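Local coordinates for cycloserine biosynthesis protein DcsG (Streptomyces lavendulae, PDB 6JIL) that catalyses the ATP- and magnesium-dependent cyclization of O-ureido-D-serine to the antibiotic D-cycloserine, as a ligase of the ATP-grasp family, at residues F53-W59 with C273-L277; A68-R72 with M83-R87; L250-D256 with V267-L272. All coordinates share one frame. Residue numbers count along the deposited sequence, not the author numbering.

Interaction 1 (F53-W59 with C273-L277); sequences FRSPWTW and CEPSL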
loop_
_atom_site.group_PDB
_atom_site.type_symbol
_atom_site.label_atom_id
_atom_site.label_comp_id
_atom_site.label_asym_id
_atom_site.label_seq_id
_atom_site.Cartn_x
_atom_site.Cartn_y
_atom_site.Cartn_z
ATOM N N PHE A 53 -4.259 9.361 -7.953
ATOM C CA PHE A 53 -5.049 8.703 -6.923
ATOM C C PHE A 53 -4.370 8.923 -5.577
ATOM O O PHE A 53 -3.305 8.370 -5.297
ATOM C CB PHE A 53 -5.171 7.218 -7.238
ATOM C CG PHE A 53 -5.746 6.943 -8.589
ATOM C CD1 PHE A 53 -4.992 6.314 -9.567
ATOM C CD2 PHE A 53 -7.052 7.295 -8.884
ATOM C CE1 PHE A 53 -5.538 6.038 -10.822
ATOM C CE2 PHE A 53 -7.598 7.021 -10.130
ATOM C CZ PHE A 53 -6.833 6.388 -11.099
ATOM N N ARG A 54 -4.996 9.745 -4.749
ATOM C CA ARG A 54 -4.438 10.068 -3.456
ATOM C C ARG A 54 -5.019 9.272 -2.304
ATOM O O ARG A 54 -4.298 8.523 -1.644
ATOM C CB ARG A 54 -4.596 11.568 -3.188
ATOM C CG ARG A 54 -3.697 12.437 -4.060
ATOM C CD ARG A 54 -2.257 12.018 -3.862
ATOM N NE ARG A 54 -2.008 11.881 -2.436
ATOM C CZ ARG A 54 -1.338 10.880 -1.878
ATOM N NH1 ARG A 54 -0.823 9.914 -2.629
ATOM N NH2 ARG A 54 -1.237 10.819 -0.554
ATOM N N SER A 55 -6.320 9.413 -2.071
ATOM C CA SER A 55 -6.942 8.721 -0.956
ATOM C C SER A 55 -8.361 8.191 -1.156
ATOM O O SER A 55 -9.237 8.449 -0.332
ATOM C CB SER A 55 -6.921 9.635 0.264
ATOM O OG SER A 55 -7.515 10.882 -0.051
ATOM N N PRO A 56 -8.606 7.440 -2.244
ATOM C CA PRO A 56 -9.937 6.886 -2.493
ATOM C C PRO A 56 -9.908 5.582 -1.703
ATOM O O PRO A 56 -10.178 4.501 -2.227
ATOM C CB PRO A 56 -9.904 6.644 -3.985
ATOM C CG PRO A 56 -8.516 6.116 -4.164
ATOM C CD PRO A 56 -7.670 7.034 -3.309
ATOM N N TRP A 57 -9.576 5.696 -0.425
ATOM C CA TRP A 57 -9.400 4.516 0.402
ATOM C C TRP A 57 -10.558 3.577 0.676
ATOM O O TRP A 57 -10.349 2.501 1.244
ATOM C CB TRP A 57 -8.692 4.913 1.698
ATOM C CG TRP A 57 -7.322 5.496 1.415
ATOM C CD1 TRP A 57 -6.476 5.149 0.392
ATOM C CD2 TRP A 57 -6.647 6.514 2.159
ATOM N NE1 TRP A 57 -5.324 5.892 0.451
ATOM C CE2 TRP A 57 -5.400 6.737 1.528
ATOM C CE3 TRP A 57 -6.970 7.260 3.297
ATOM C CZ2 TRP A 57 -4.480 7.674 1.997
ATOM C CZ3 TRP A 57 -6.053 8.197 3.766
ATOM C CH2 TRP A 57 -4.823 8.395 3.116
ATOM N N THR A 58 -11.769 3.945 0.267
ATOM C CA THR A 58 -12.881 3.032 0.479
ATOM C C THR A 58 -12.853 1.989 -0.641
ATOM O O THR A 58 -13.728 1.131 -0.721
ATOM C CB THR A 58 -14.261 3.755 0.483
ATOM O OG1 THR A 58 -14.464 4.440 -0.758
ATOM C CG2 THR A 58 -14.334 4.741 1.629
ATOM N N TRP A 59 -11.841 2.060 -1.503
ATOM C CA TRP A 59 -11.734 1.093 -2.591
ATOM C C TRP A 59 -11.589 -0.292 -1.981
ATOM O O TRP A 59 -11.934 -1.295 -2.608
ATOM C CB TRP A 59 -10.526 1.383 -3.495
ATOM C CG TRP A 59 -9.179 1.142 -2.858
ATOM C CD1 TRP A 59 -8.382 2.064 -2.234
ATOM C CD2 TRP A 59 -8.489 -0.110 -2.759
ATOM N NE1 TRP A 59 -7.244 1.464 -1.750
ATOM C CE2 TRP A 59 -7.284 0.129 -2.057
ATOM C CE3 TRP A 59 -8.771 -1.412 -3.193
ATOM C CZ2 TRP A 59 -6.364 -0.886 -1.776
ATOM C CZ3 TRP A 59 -7.856 -2.421 -2.912
ATOM C CH2 TRP A 59 -6.668 -2.150 -2.209
ATOM N N CYS A 273 0.074 3.063 -5.838
ATOM C CA CYS A 273 -1.083 3.674 -6.473
ATOM C C CYS A 273 -1.629 4.866 -5.712
ATOM O O CYS A 273 -1.600 5.981 -6.220
ATOM C CB CYS A 273 -2.187 2.640 -6.652
ATOM S SG CYS A 273 -3.640 3.298 -7.469
ATOM N N GLU A 274 -2.136 4.622 -4.505
ATOM C CA GLU A 274 -2.692 5.677 -3.660
ATOM C C GLU A 274 -2.151 5.560 -2.228
ATOM O O GLU A 274 -2.897 5.302 -1.288
ATOM C CB GLU A 274 -4.220 5.584 -3.653
ATOM C CG GLU A 274 -4.768 4.166 -3.688
ATOM C CD GLU A 274 -4.167 3.270 -2.621
ATOM O OE1 GLU A 274 -2.968 2.929 -2.730
ATOM O OE2 GLU A 274 -4.890 2.911 -1.668
ATOM N N PRO A 275 -0.841 5.767 -2.050
ATOM C CA PRO A 275 -0.217 5.670 -0.731
ATOM C C PRO A 275 -0.336 6.866 0.188
ATOM O O PRO A 275 -0.392 8.021 -0.250
ATOM C CB PRO A 275 1.236 5.444 -1.077
ATOM C CG PRO A 275 1.403 6.392 -2.244
ATOM C CD PRO A 275 0.180 6.061 -3.077
ATOM N N SER A 276 -0.380 6.573 1.477
ATOM C CA SER A 276 -0.347 7.628 2.462
ATOM C C SER A 276 1.162 7.853 2.376
ATOM O O SER A 276 1.940 6.891 2.420
ATOM C CB SER A 276 -0.727 7.097 3.838
ATOM O OG SER A 276 -0.176 7.904 4.867
ATOM N N LEU A 277 1.582 9.099 2.224
ATOM C CA LEU A 277 3.007 9.395 2.086
ATOM C C LEU A 277 3.700 9.984 3.314
ATOM O O LEU A 277 4.926 10.046 3.352
ATOM C CB LEU A 277 3.202 10.313 0.877
ATOM C CG LEU A 277 2.787 9.672 -0.450
ATOM C CD1 LEU A 277 2.564 10.738 -1.511
ATOM C CD2 LEU A 277 3.865 8.695 -0.896
HETATM O O HOH W 1 -2.153 7.977 -8.853
#
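Four side-chain hydrogen bonds tie the end of strand 50-55, in the N-terminal parallel sheet of this ATP-grasp enzyme, and the 3-10 segment after it to the loop 273-277 that follows the metal-binding strand. Glu-274 is held at both ends: Trp-59 NE1 donates to its carboxylate OE2 at 2.8 Å, and Trp-57 NE1 to its backbone O at 3.0 Å. Beyond it, the Arg-54 guanidinium forks onto one carbonyl, with NH2 2.9 Å and NH1 3.1 Å from Pro-275 O, while Leu-277 CD1 lies over one face of that group. The inverse gamma turn centred on Pro-56 leads the chain from the strand into the segment carrying both tryptophans. Ser-276, beside the Trp-57 indole, directs its hydroxyl to Arg-220, a probable active-site residue, so the loop reaches the catalytic region. Deeper in, Cys-273 makes an oblique sulfur-aromatic contact with Phe-53, and Glu-274 CA makes a CA-H...O contact with Phe-53 O. Water 1 accepts from Phe-53 N at 2.7 Å and donates weakly to Cys-273 O at 3.4 Å.

Interaction 2 (A68-R72 with M83-R87); sequences AFCER and MPLVR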
loop_
_atom_site.group_PDB
_atom_site.type_symbol
_atom_site.label_atom_id
_atom_site.label_comp_id
_atom_site.label_asym_id
_atom_site.label_seq_id
_atom_site.Cartn_x
_atom_site.Cartn_y
_atom_site.Cartn_z
ATOM N N ALA A 68 -12.902 -0.397 -11.880
ATOM C CA ALA A 68 -13.724 -0.052 -13.038
ATOM C C ALA A 68 -13.679 1.458 -13.257
ATOM O O ALA A 68 -13.630 1.940 -14.392
ATOM C CB ALA A 68 -15.167 -0.514 -12.816
ATOM N N PHE A 69 -13.695 2.196 -12.153
ATOM C CA PHE A 69 -13.645 3.648 -12.199
ATOM C C PHE A 69 -12.342 4.073 -12.860
ATOM O O PHE A 69 -12.341 4.859 -13.796
ATOM C CB PHE A 69 -13.722 4.222 -10.783
ATOM C CG PHE A 69 -13.245 5.643 -10.678
ATOM C CD1 PHE A 69 -14.046 6.694 -11.098
ATOM C CD2 PHE A 69 -11.980 5.927 -10.167
ATOM C CE1 PHE A 69 -13.592 8.020 -11.010
ATOM C CE2 PHE A 69 -11.516 7.246 -10.075
ATOM C CZ PHE A 69 -12.325 8.291 -10.496
ATOM N N CYS A 70 -11.233 3.539 -12.366
ATOM C CA CYS A 70 -9.926 3.861 -12.919
ATOM C C CYS A 70 -9.886 3.562 -14.413
ATOM O O CYS A 70 -9.421 4.381 -15.207
ATOM C CB CYS A 70 -8.839 3.062 -12.199
ATOM S SG CYS A 70 -8.680 3.450 -10.448
ATOM N N GLU A 71 -10.366 2.378 -14.786
ATOM C CA GLU A 71 -10.408 1.958 -16.179
ATOM C C GLU A 71 -11.158 2.973 -17.046
ATOM O O GLU A 71 -10.664 3.381 -18.095
ATOM C CB GLU A 71 -11.075 0.585 -16.282
ATOM C CG GLU A 71 -11.198 0.025 -17.693
ATOM C CD GLU A 71 -9.859 -0.090 -18.405
ATOM O OE1 GLU A 71 -8.855 -0.462 -17.755
ATOM O OE2 GLU A 71 -9.816 0.182 -19.624
ATOM N N ARG A 72 -12.346 3.383 -16.610
ATOM C CA ARG A 72 -13.139 4.350 -17.370
ATOM C C ARG A 72 -12.469 5.719 -17.463
ATOM O O ARG A 72 -12.608 6.417 -18.464
ATOM C CB ARG A 72 -14.517 4.551 -16.739
ATOM C CG ARG A 72 -15.460 3.365 -16.810
ATOM C CD ARG A 72 -16.895 3.838 -16.513
ATOM N NE ARG A 72 -17.011 4.403 -15.174
ATOM C CZ ARG A 72 -17.098 3.678 -14.064
ATOM N NH1 ARG A 72 -17.090 2.353 -14.133
ATOM N NH2 ARG A 72 -17.166 4.278 -12.882
HETATM N N MSE A 83 -2.983 2.144 -15.821
HETATM C CA MSE A 83 -3.705 0.945 -15.402
HETATM C C MSE A 83 -2.875 -0.271 -15.012
HETATM O O MSE A 83 -3.113 -0.863 -13.958
HETATM C CB MSE A 83 -4.741 0.568 -16.460
HETATM C CG MSE A 83 -5.875 1.571 -16.535
HETATM SE SE MSE A 83 -6.897 1.652 -14.882
HETATM C CE MSE A 83 -5.768 2.790 -13.832
ATOM N N PRO A 84 -1.895 -0.667 -15.843
ATOM C CA PRO A 84 -1.107 -1.840 -15.445
ATOM C C PRO A 84 -0.599 -1.688 -14.009
ATOM O O PRO A 84 -0.717 -2.611 -13.203
ATOM C CB PRO A 84 0.024 -1.862 -16.473
ATOM C CG PRO A 84 -0.641 -1.316 -17.691
ATOM C CD PRO A 84 -1.427 -0.138 -17.135
ATOM N N LEU A 85 -0.054 -0.511 -13.699
ATOM C CA LEU A 85 0.465 -0.212 -12.362
ATOM C C LEU A 85 -0.659 -0.274 -11.331
ATOM O O LEU A 85 -0.498 -0.852 -10.262
ATOM C CB LEU A 85 1.083 1.192 -12.323
ATOM C CG LEU A 85 2.202 1.522 -11.323
ATOM C CD1 LEU A 85 2.157 3.005 -11.027
ATOM C CD2 LEU A 85 2.064 0.731 -10.040
ATOM N N VAL A 86 -1.796 0.329 -11.650
ATOM C CA VAL A 86 -2.927 0.336 -10.733
ATOM C C VAL A 86 -3.404 -1.064 -10.345
ATOM O O VAL A 86 -3.508 -1.373 -9.158
ATOM C CB VAL A 86 -4.120 1.131 -11.326
ATOM C CG1 VAL A 86 -5.356 1.001 -10.420
ATOM C CG2 VAL A 86 -3.729 2.600 -11.483
ATOM N N ARG A 87 -3.692 -1.910 -11.331
ATOM C CA ARG A 87 -4.168 -3.262 -11.041
ATOM C C ARG A 87 -3.157 -4.047 -10.213
ATOM O O ARG A 87 -3.521 -4.796 -9.304
ATOM C CB ARG A 87 -4.439 -4.046 -12.332
ATOM C CG ARG A 87 -5.408 -3.396 -13.298
ATOM C CD ARG A 87 -5.761 -4.339 -14.448
ATOM N NE ARG A 87 -6.065 -3.596 -15.670
ATOM C CZ ARG A 87 -5.157 -3.228 -16.576
ATOM N NH1 ARG A 87 -3.876 -3.539 -16.409
ATOM N NH2 ARG A 87 -5.526 -2.527 -17.644
HETATM O O HOH W 2 -8.567 -2.954 -15.546
#
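Helix 83-89 opens with Met-83, present here as selenomethionine, whose side chain fills the gap to helix 63-76. Its CE rests 3.5 Å from Cys-70 CB and its SE lies 3.5 Å from Glu-71 N, so the residue lies against both the side chain and the backbone of the facing helix. The two helical segments run almost antiparallel, at 174°, with axes 10.7 Å apart. One turn on, Val-86 also points across, its CG1 4.1 Å from Cys-70 SG; on the inner side Phe-53 of strand 50-55 touches both residues, so the helices pack together over the parallel sheet. Arg-87, exposed to solvent, closes the segment. Its NH2 makes a long salt bridge of 3.9 Å with Glu-71 OE1, while water 2 accepts from Arg-87 NE at 2.6 Å and donates weakly to Glu-71 OE1 at 3.3 Å. With direct polar pairing limited to that stretched ion pair, the contact relies mainly on the apolar meeting of Cys-70, Met-83 and Val-86.

Interaction 3 (L250-D256 with V267-L272); sequences LVCGRVD and VLEMEL. With MG (magnesium ion), chain I; MG (magnesium ion), chain H; ADP (adenosine-5'-diphosphate), chain G.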
loop_
_atom_site.group_PDB
_atom_site.type_symbol
_atom_site.label_atom_id
_atom_site.label_comp_id
_atom_site.label_asym_id
_atom_site.label_seq_id
_atom_site.Cartn_x
_atom_site.Cartn_y
_atom_site.Cartn_z
ATOM N N LEU A 250 8.720 5.661 -10.304
ATOM C CA LEU A 250 7.401 5.895 -9.757
ATOM C C LEU A 250 7.414 7.324 -9.205
ATOM O O LEU A 250 8.333 7.706 -8.483
ATOM C CB LEU A 250 7.108 4.871 -8.662
ATOM C CG LEU A 250 6.934 3.466 -9.245
ATOM C CD1 LEU A 250 7.431 2.426 -8.265
ATOM C CD2 LEU A 250 5.469 3.248 -9.606
ATOM N N VAL A 251 6.420 8.123 -9.579
ATOM C CA VAL A 251 6.355 9.501 -9.101
ATOM C C VAL A 251 6.503 9.482 -7.588
ATOM O O VAL A 251 7.220 10.295 -7.007
ATOM C CB VAL A 251 5.008 10.183 -9.464
ATOM C CG1 VAL A 251 4.888 10.326 -10.959
ATOM C CG2 VAL A 251 3.841 9.364 -8.926
ATOM N N CYS A 252 5.819 8.537 -6.955
ATOM C CA CYS A 252 5.879 8.407 -5.511
ATOM C C CYS A 252 5.558 6.976 -5.136
ATOM O O CYS A 252 4.953 6.239 -5.918
ATOM C CB CYS A 252 4.873 9.344 -4.836
ATOM S SG CYS A 252 3.158 8.821 -5.004
ATOM N N GLY A 253 5.970 6.589 -3.936
ATOM C CA GLY A 253 5.706 5.247 -3.469
ATOM C C GLY A 253 6.137 5.139 -2.030
ATOM O O GLY A 253 6.930 5.940 -1.553
ATOM N N ARG A 254 5.596 4.158 -1.327
ATOM C CA ARG A 254 5.957 3.944 0.055
ATOM C C ARG A 254 6.247 2.462 0.191
ATOM O O ARG A 254 5.475 1.626 -0.284
ATOM C CB ARG A 254 4.811 4.338 0.993
ATOM C CG ARG A 254 5.270 4.555 2.436
ATOM C CD ARG A 254 4.113 4.818 3.409
ATOM N NE ARG A 254 3.384 3.600 3.731
ATOM C CZ ARG A 254 2.144 3.337 3.328
ATOM N NH1 ARG A 254 1.483 4.216 2.586
ATOM N NH2 ARG A 254 1.569 2.187 3.658
ATOM N N VAL A 255 7.367 2.142 0.824
ATOM C CA VAL A 255 7.758 0.762 1.030
ATOM C C VAL A 255 7.823 0.543 2.526
ATOM O O VAL A 255 8.598 1.206 3.214
ATOM C CB VAL A 255 9.135 0.488 0.414
ATOM C CG1 VAL A 255 9.493 -0.977 0.567
ATOM C CG2 VAL A 255 9.127 0.887 -1.052
ATOM N N ASP A 256 7.000 -0.373 3.035
ATOM C CA ASP A 256 6.981 -0.652 4.466
ATOM C C ASP A 256 7.859 -1.860 4.802
ATOM O O ASP A 256 7.699 -2.948 4.236
ATOM C CB ASP A 256 5.542 -0.863 4.939
ATOM C CG ASP A 256 4.622 0.291 4.531
ATOM O OD1 ASP A 256 5.077 1.461 4.519
ATOM O OD2 ASP A 256 3.439 0.029 4.228
ATOM N N VAL A 267 10.318 -6.413 3.097
ATOM C CA VAL A 267 9.095 -5.726 2.742
ATOM C C VAL A 267 7.868 -6.361 3.383
ATOM O O VAL A 267 7.702 -7.578 3.351
ATOM C CB VAL A 267 8.910 -5.711 1.214
ATOM C CG1 VAL A 267 7.612 -5.011 0.850
ATOM C CG2 VAL A 267 10.099 -5.020 0.558
ATOM N N LEU A 268 7.027 -5.518 3.981
ATOM C CA LEU A 268 5.783 -5.936 4.619
ATOM C C LEU A 268 4.753 -5.737 3.520
ATOM O O LEU A 268 4.036 -6.654 3.140
ATOM C CB LEU A 268 5.447 -5.003 5.783
ATOM C CG LEU A 268 4.342 -5.324 6.799
ATOM C CD1 LEU A 268 3.891 -4.010 7.431
ATOM C CD2 LEU A 268 3.172 -6.022 6.165
ATOM N N GLU A 269 4.684 -4.503 3.030
ATOM C CA GLU A 269 3.783 -4.139 1.952
ATOM C C GLU A 269 4.359 -2.906 1.269
ATOM O O GLU A 269 5.241 -2.235 1.810
ATOM C CB GLU A 269 2.370 -3.851 2.471
ATOM C CG GLU A 269 2.190 -2.512 3.162
ATOM C CD GLU A 269 0.769 -1.994 3.025
ATOM O OE1 GLU A 269 0.263 -1.976 1.886
ATOM O OE2 GLU A 269 0.164 -1.603 4.044
HETATM N N MSE A 270 3.855 -2.616 0.078
HETATM C CA MSE A 270 4.326 -1.487 -0.708
HETATM C C MSE A 270 3.136 -0.832 -1.396
HETATM O O MSE A 270 2.280 -1.521 -1.942
HETATM C CB MSE A 270 5.339 -1.991 -1.737
HETATM C CG MSE A 270 5.627 -1.056 -2.884
HETATM SE SE MSE A 270 6.868 -1.859 -4.154
HETATM C CE MSE A 270 8.310 -0.599 -3.974
ATOM N N GLU A 271 3.074 0.497 -1.353
ATOM C CA GLU A 271 1.972 1.236 -1.975
ATOM C C GLU A 271 2.447 2.203 -3.053
ATOM O O GLU A 271 3.148 3.182 -2.776
ATOM C CB GLU A 271 1.166 1.975 -0.902
ATOM C CG GLU A 271 0.256 1.045 -0.111
ATOM C CD GLU A 271 -0.365 1.712 1.094
ATOM O OE1 GLU A 271 -0.878 2.840 0.967
ATOM O OE2 GLU A 271 -0.343 1.102 2.174
ATOM N N LEU A 272 2.034 1.930 -4.285
ATOM C CA LEU A 272 2.438 2.735 -5.425
ATOM C C LEU A 272 1.306 3.469 -6.121
ATOM O O LEU A 272 1.546 4.389 -6.905
ATOM C CB LEU A 272 3.143 1.836 -6.433
ATOM C CG LEU A 272 4.170 0.917 -5.774
ATOM C CD1 LEU A 272 4.792 0.024 -6.817
ATOM C CD2 LEU A 272 5.228 1.756 -5.064
HETATM MG MG MG I . -1.477 -0.713 2.762
HETATM MG MG MG H . 0.405 -1.057 6.208
HETATM P PB ADP G . -2.599 -2.968 5.154
HETATM O O1B ADP G . -1.789 -1.915 6.069
HETATM O O2B ADP G . -2.477 -2.576 3.684
HETATM O O3B ADP G . -4.086 -2.942 5.571
HETATM P PA ADP G . -0.641 -4.613 6.167
HETATM O O1A ADP G . 0.224 -5.590 5.509
HETATM O O2A ADP G . 0.150 -3.237 6.244
HETATM O O3A ADP G . -2.025 -4.491 5.307
HETATM O "O5'" ADP G . -1.008 -5.172 7.630
HETATM C "C5'" ADP G . -1.524 -4.110 8.434
HETATM C "C4'" ADP G . -0.808 -4.134 9.790
HETATM O "O4'" ADP G . -0.888 -5.456 10.370
HETATM C "C3'" ADP G . 0.671 -3.797 9.638
HETATM O "O3'" ADP G . 0.907 -2.398 9.742
HETATM C "C2'" ADP G . 1.326 -4.605 10.761
HETATM O "O2'" ADP G . 1.387 -3.862 11.983
HETATM C "C1'" ADP G . 0.424 -5.855 10.875
HETATM N N9 ADP G . 0.978 -7.001 10.099
HETATM C C8 ADP G . 0.507 -7.503 8.910
HETATM N N7 ADP G . 1.197 -8.543 8.545
HETATM C C5 ADP G . 2.157 -8.785 9.461
HETATM C C6 ADP G . 3.040 -9.870 9.711
HETATM N N6 ADP G . 3.189 -10.891 8.783
HETATM N N1 ADP G . 3.716 -9.898 10.876
HETATM C C2 ADP G . 3.574 -8.942 11.795
HETATM N N3 ADP G . 2.753 -7.911 11.609
HETATM C C4 ADP G . 2.035 -7.790 10.476
HETATM O O HOH W 3 3.217 6.527 -7.877
HETATM O O HOH W 4 -0.564 -0.691 8.409
HETATM O O HOH W 5 2.679 -0.584 6.305
HETATM O O HOH W 6 -2.944 -1.260 1.081
#
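This is an antiparallel beta hairpin, strands 252-259 and 265-271, at the edge of the ATP-grasp sheet that carries the magnesium site. Arg-254 and Glu-271 form a hydrogen-bonded pair (Arg-254 N to Glu-271 O 3.0 Å, Glu-271 N to Arg-254 O 2.9 Å); Val-255 and Met-270 form the non-hydrogen-bonded pair beside it. On the face bearing Arg-254, Asp-256, Glu-269 and Glu-271, charges dominate. Arg-254 NH2 is 2.7 Å from Glu-271 OE2 and 2.9 Å from Asp-256 OD2, a salt-bridge network that holds the probable catalytic residues Arg-254 and Glu-271 together. Glu-269 OE2 bridges the two magnesium ions, at 2.3 Å from the chain I ion and 2.2 Å from the chain H ion; Glu-271 OE2 binds the former at 2.2 Å, and ADP phosphate oxygens bind both. The other face is apolar, with Val-255 CG2 3.4 Å from Met-270 CE. There helix 227-244 packs on Met-270, while helix 83-89 covers Leu-272 and strand 186-192 continues the sheet beyond 252-259.

All three contacts are largely buried; only interaction 2, farthest from the chain centre, includes a solvent-exposed residue, Arg-87. Interactions 1 and 2 share a core where Phe-53 CZ meets Cys-70 SG at 3.5 Å and Cys-273 SG meets Val-86 CG2 at 4.1 Å, joining parallel sheet and loop 273-277 to helices 63-76 and 83-89. Interaction 3 is nested inside the loop closed by interaction 1, their second segments being continuous; Ser-276 O probably accepts from Arg-254 NH1 at 2.7 Å. Leu-85 of interaction 2 packs against Leu-250 and Leu-272 of interaction 3. The chemistry shifts: mainly apolar between helices, indole and guanidinium donors onto carbonyls and a carboxylate at loop 273-277, charges and metal in the active site.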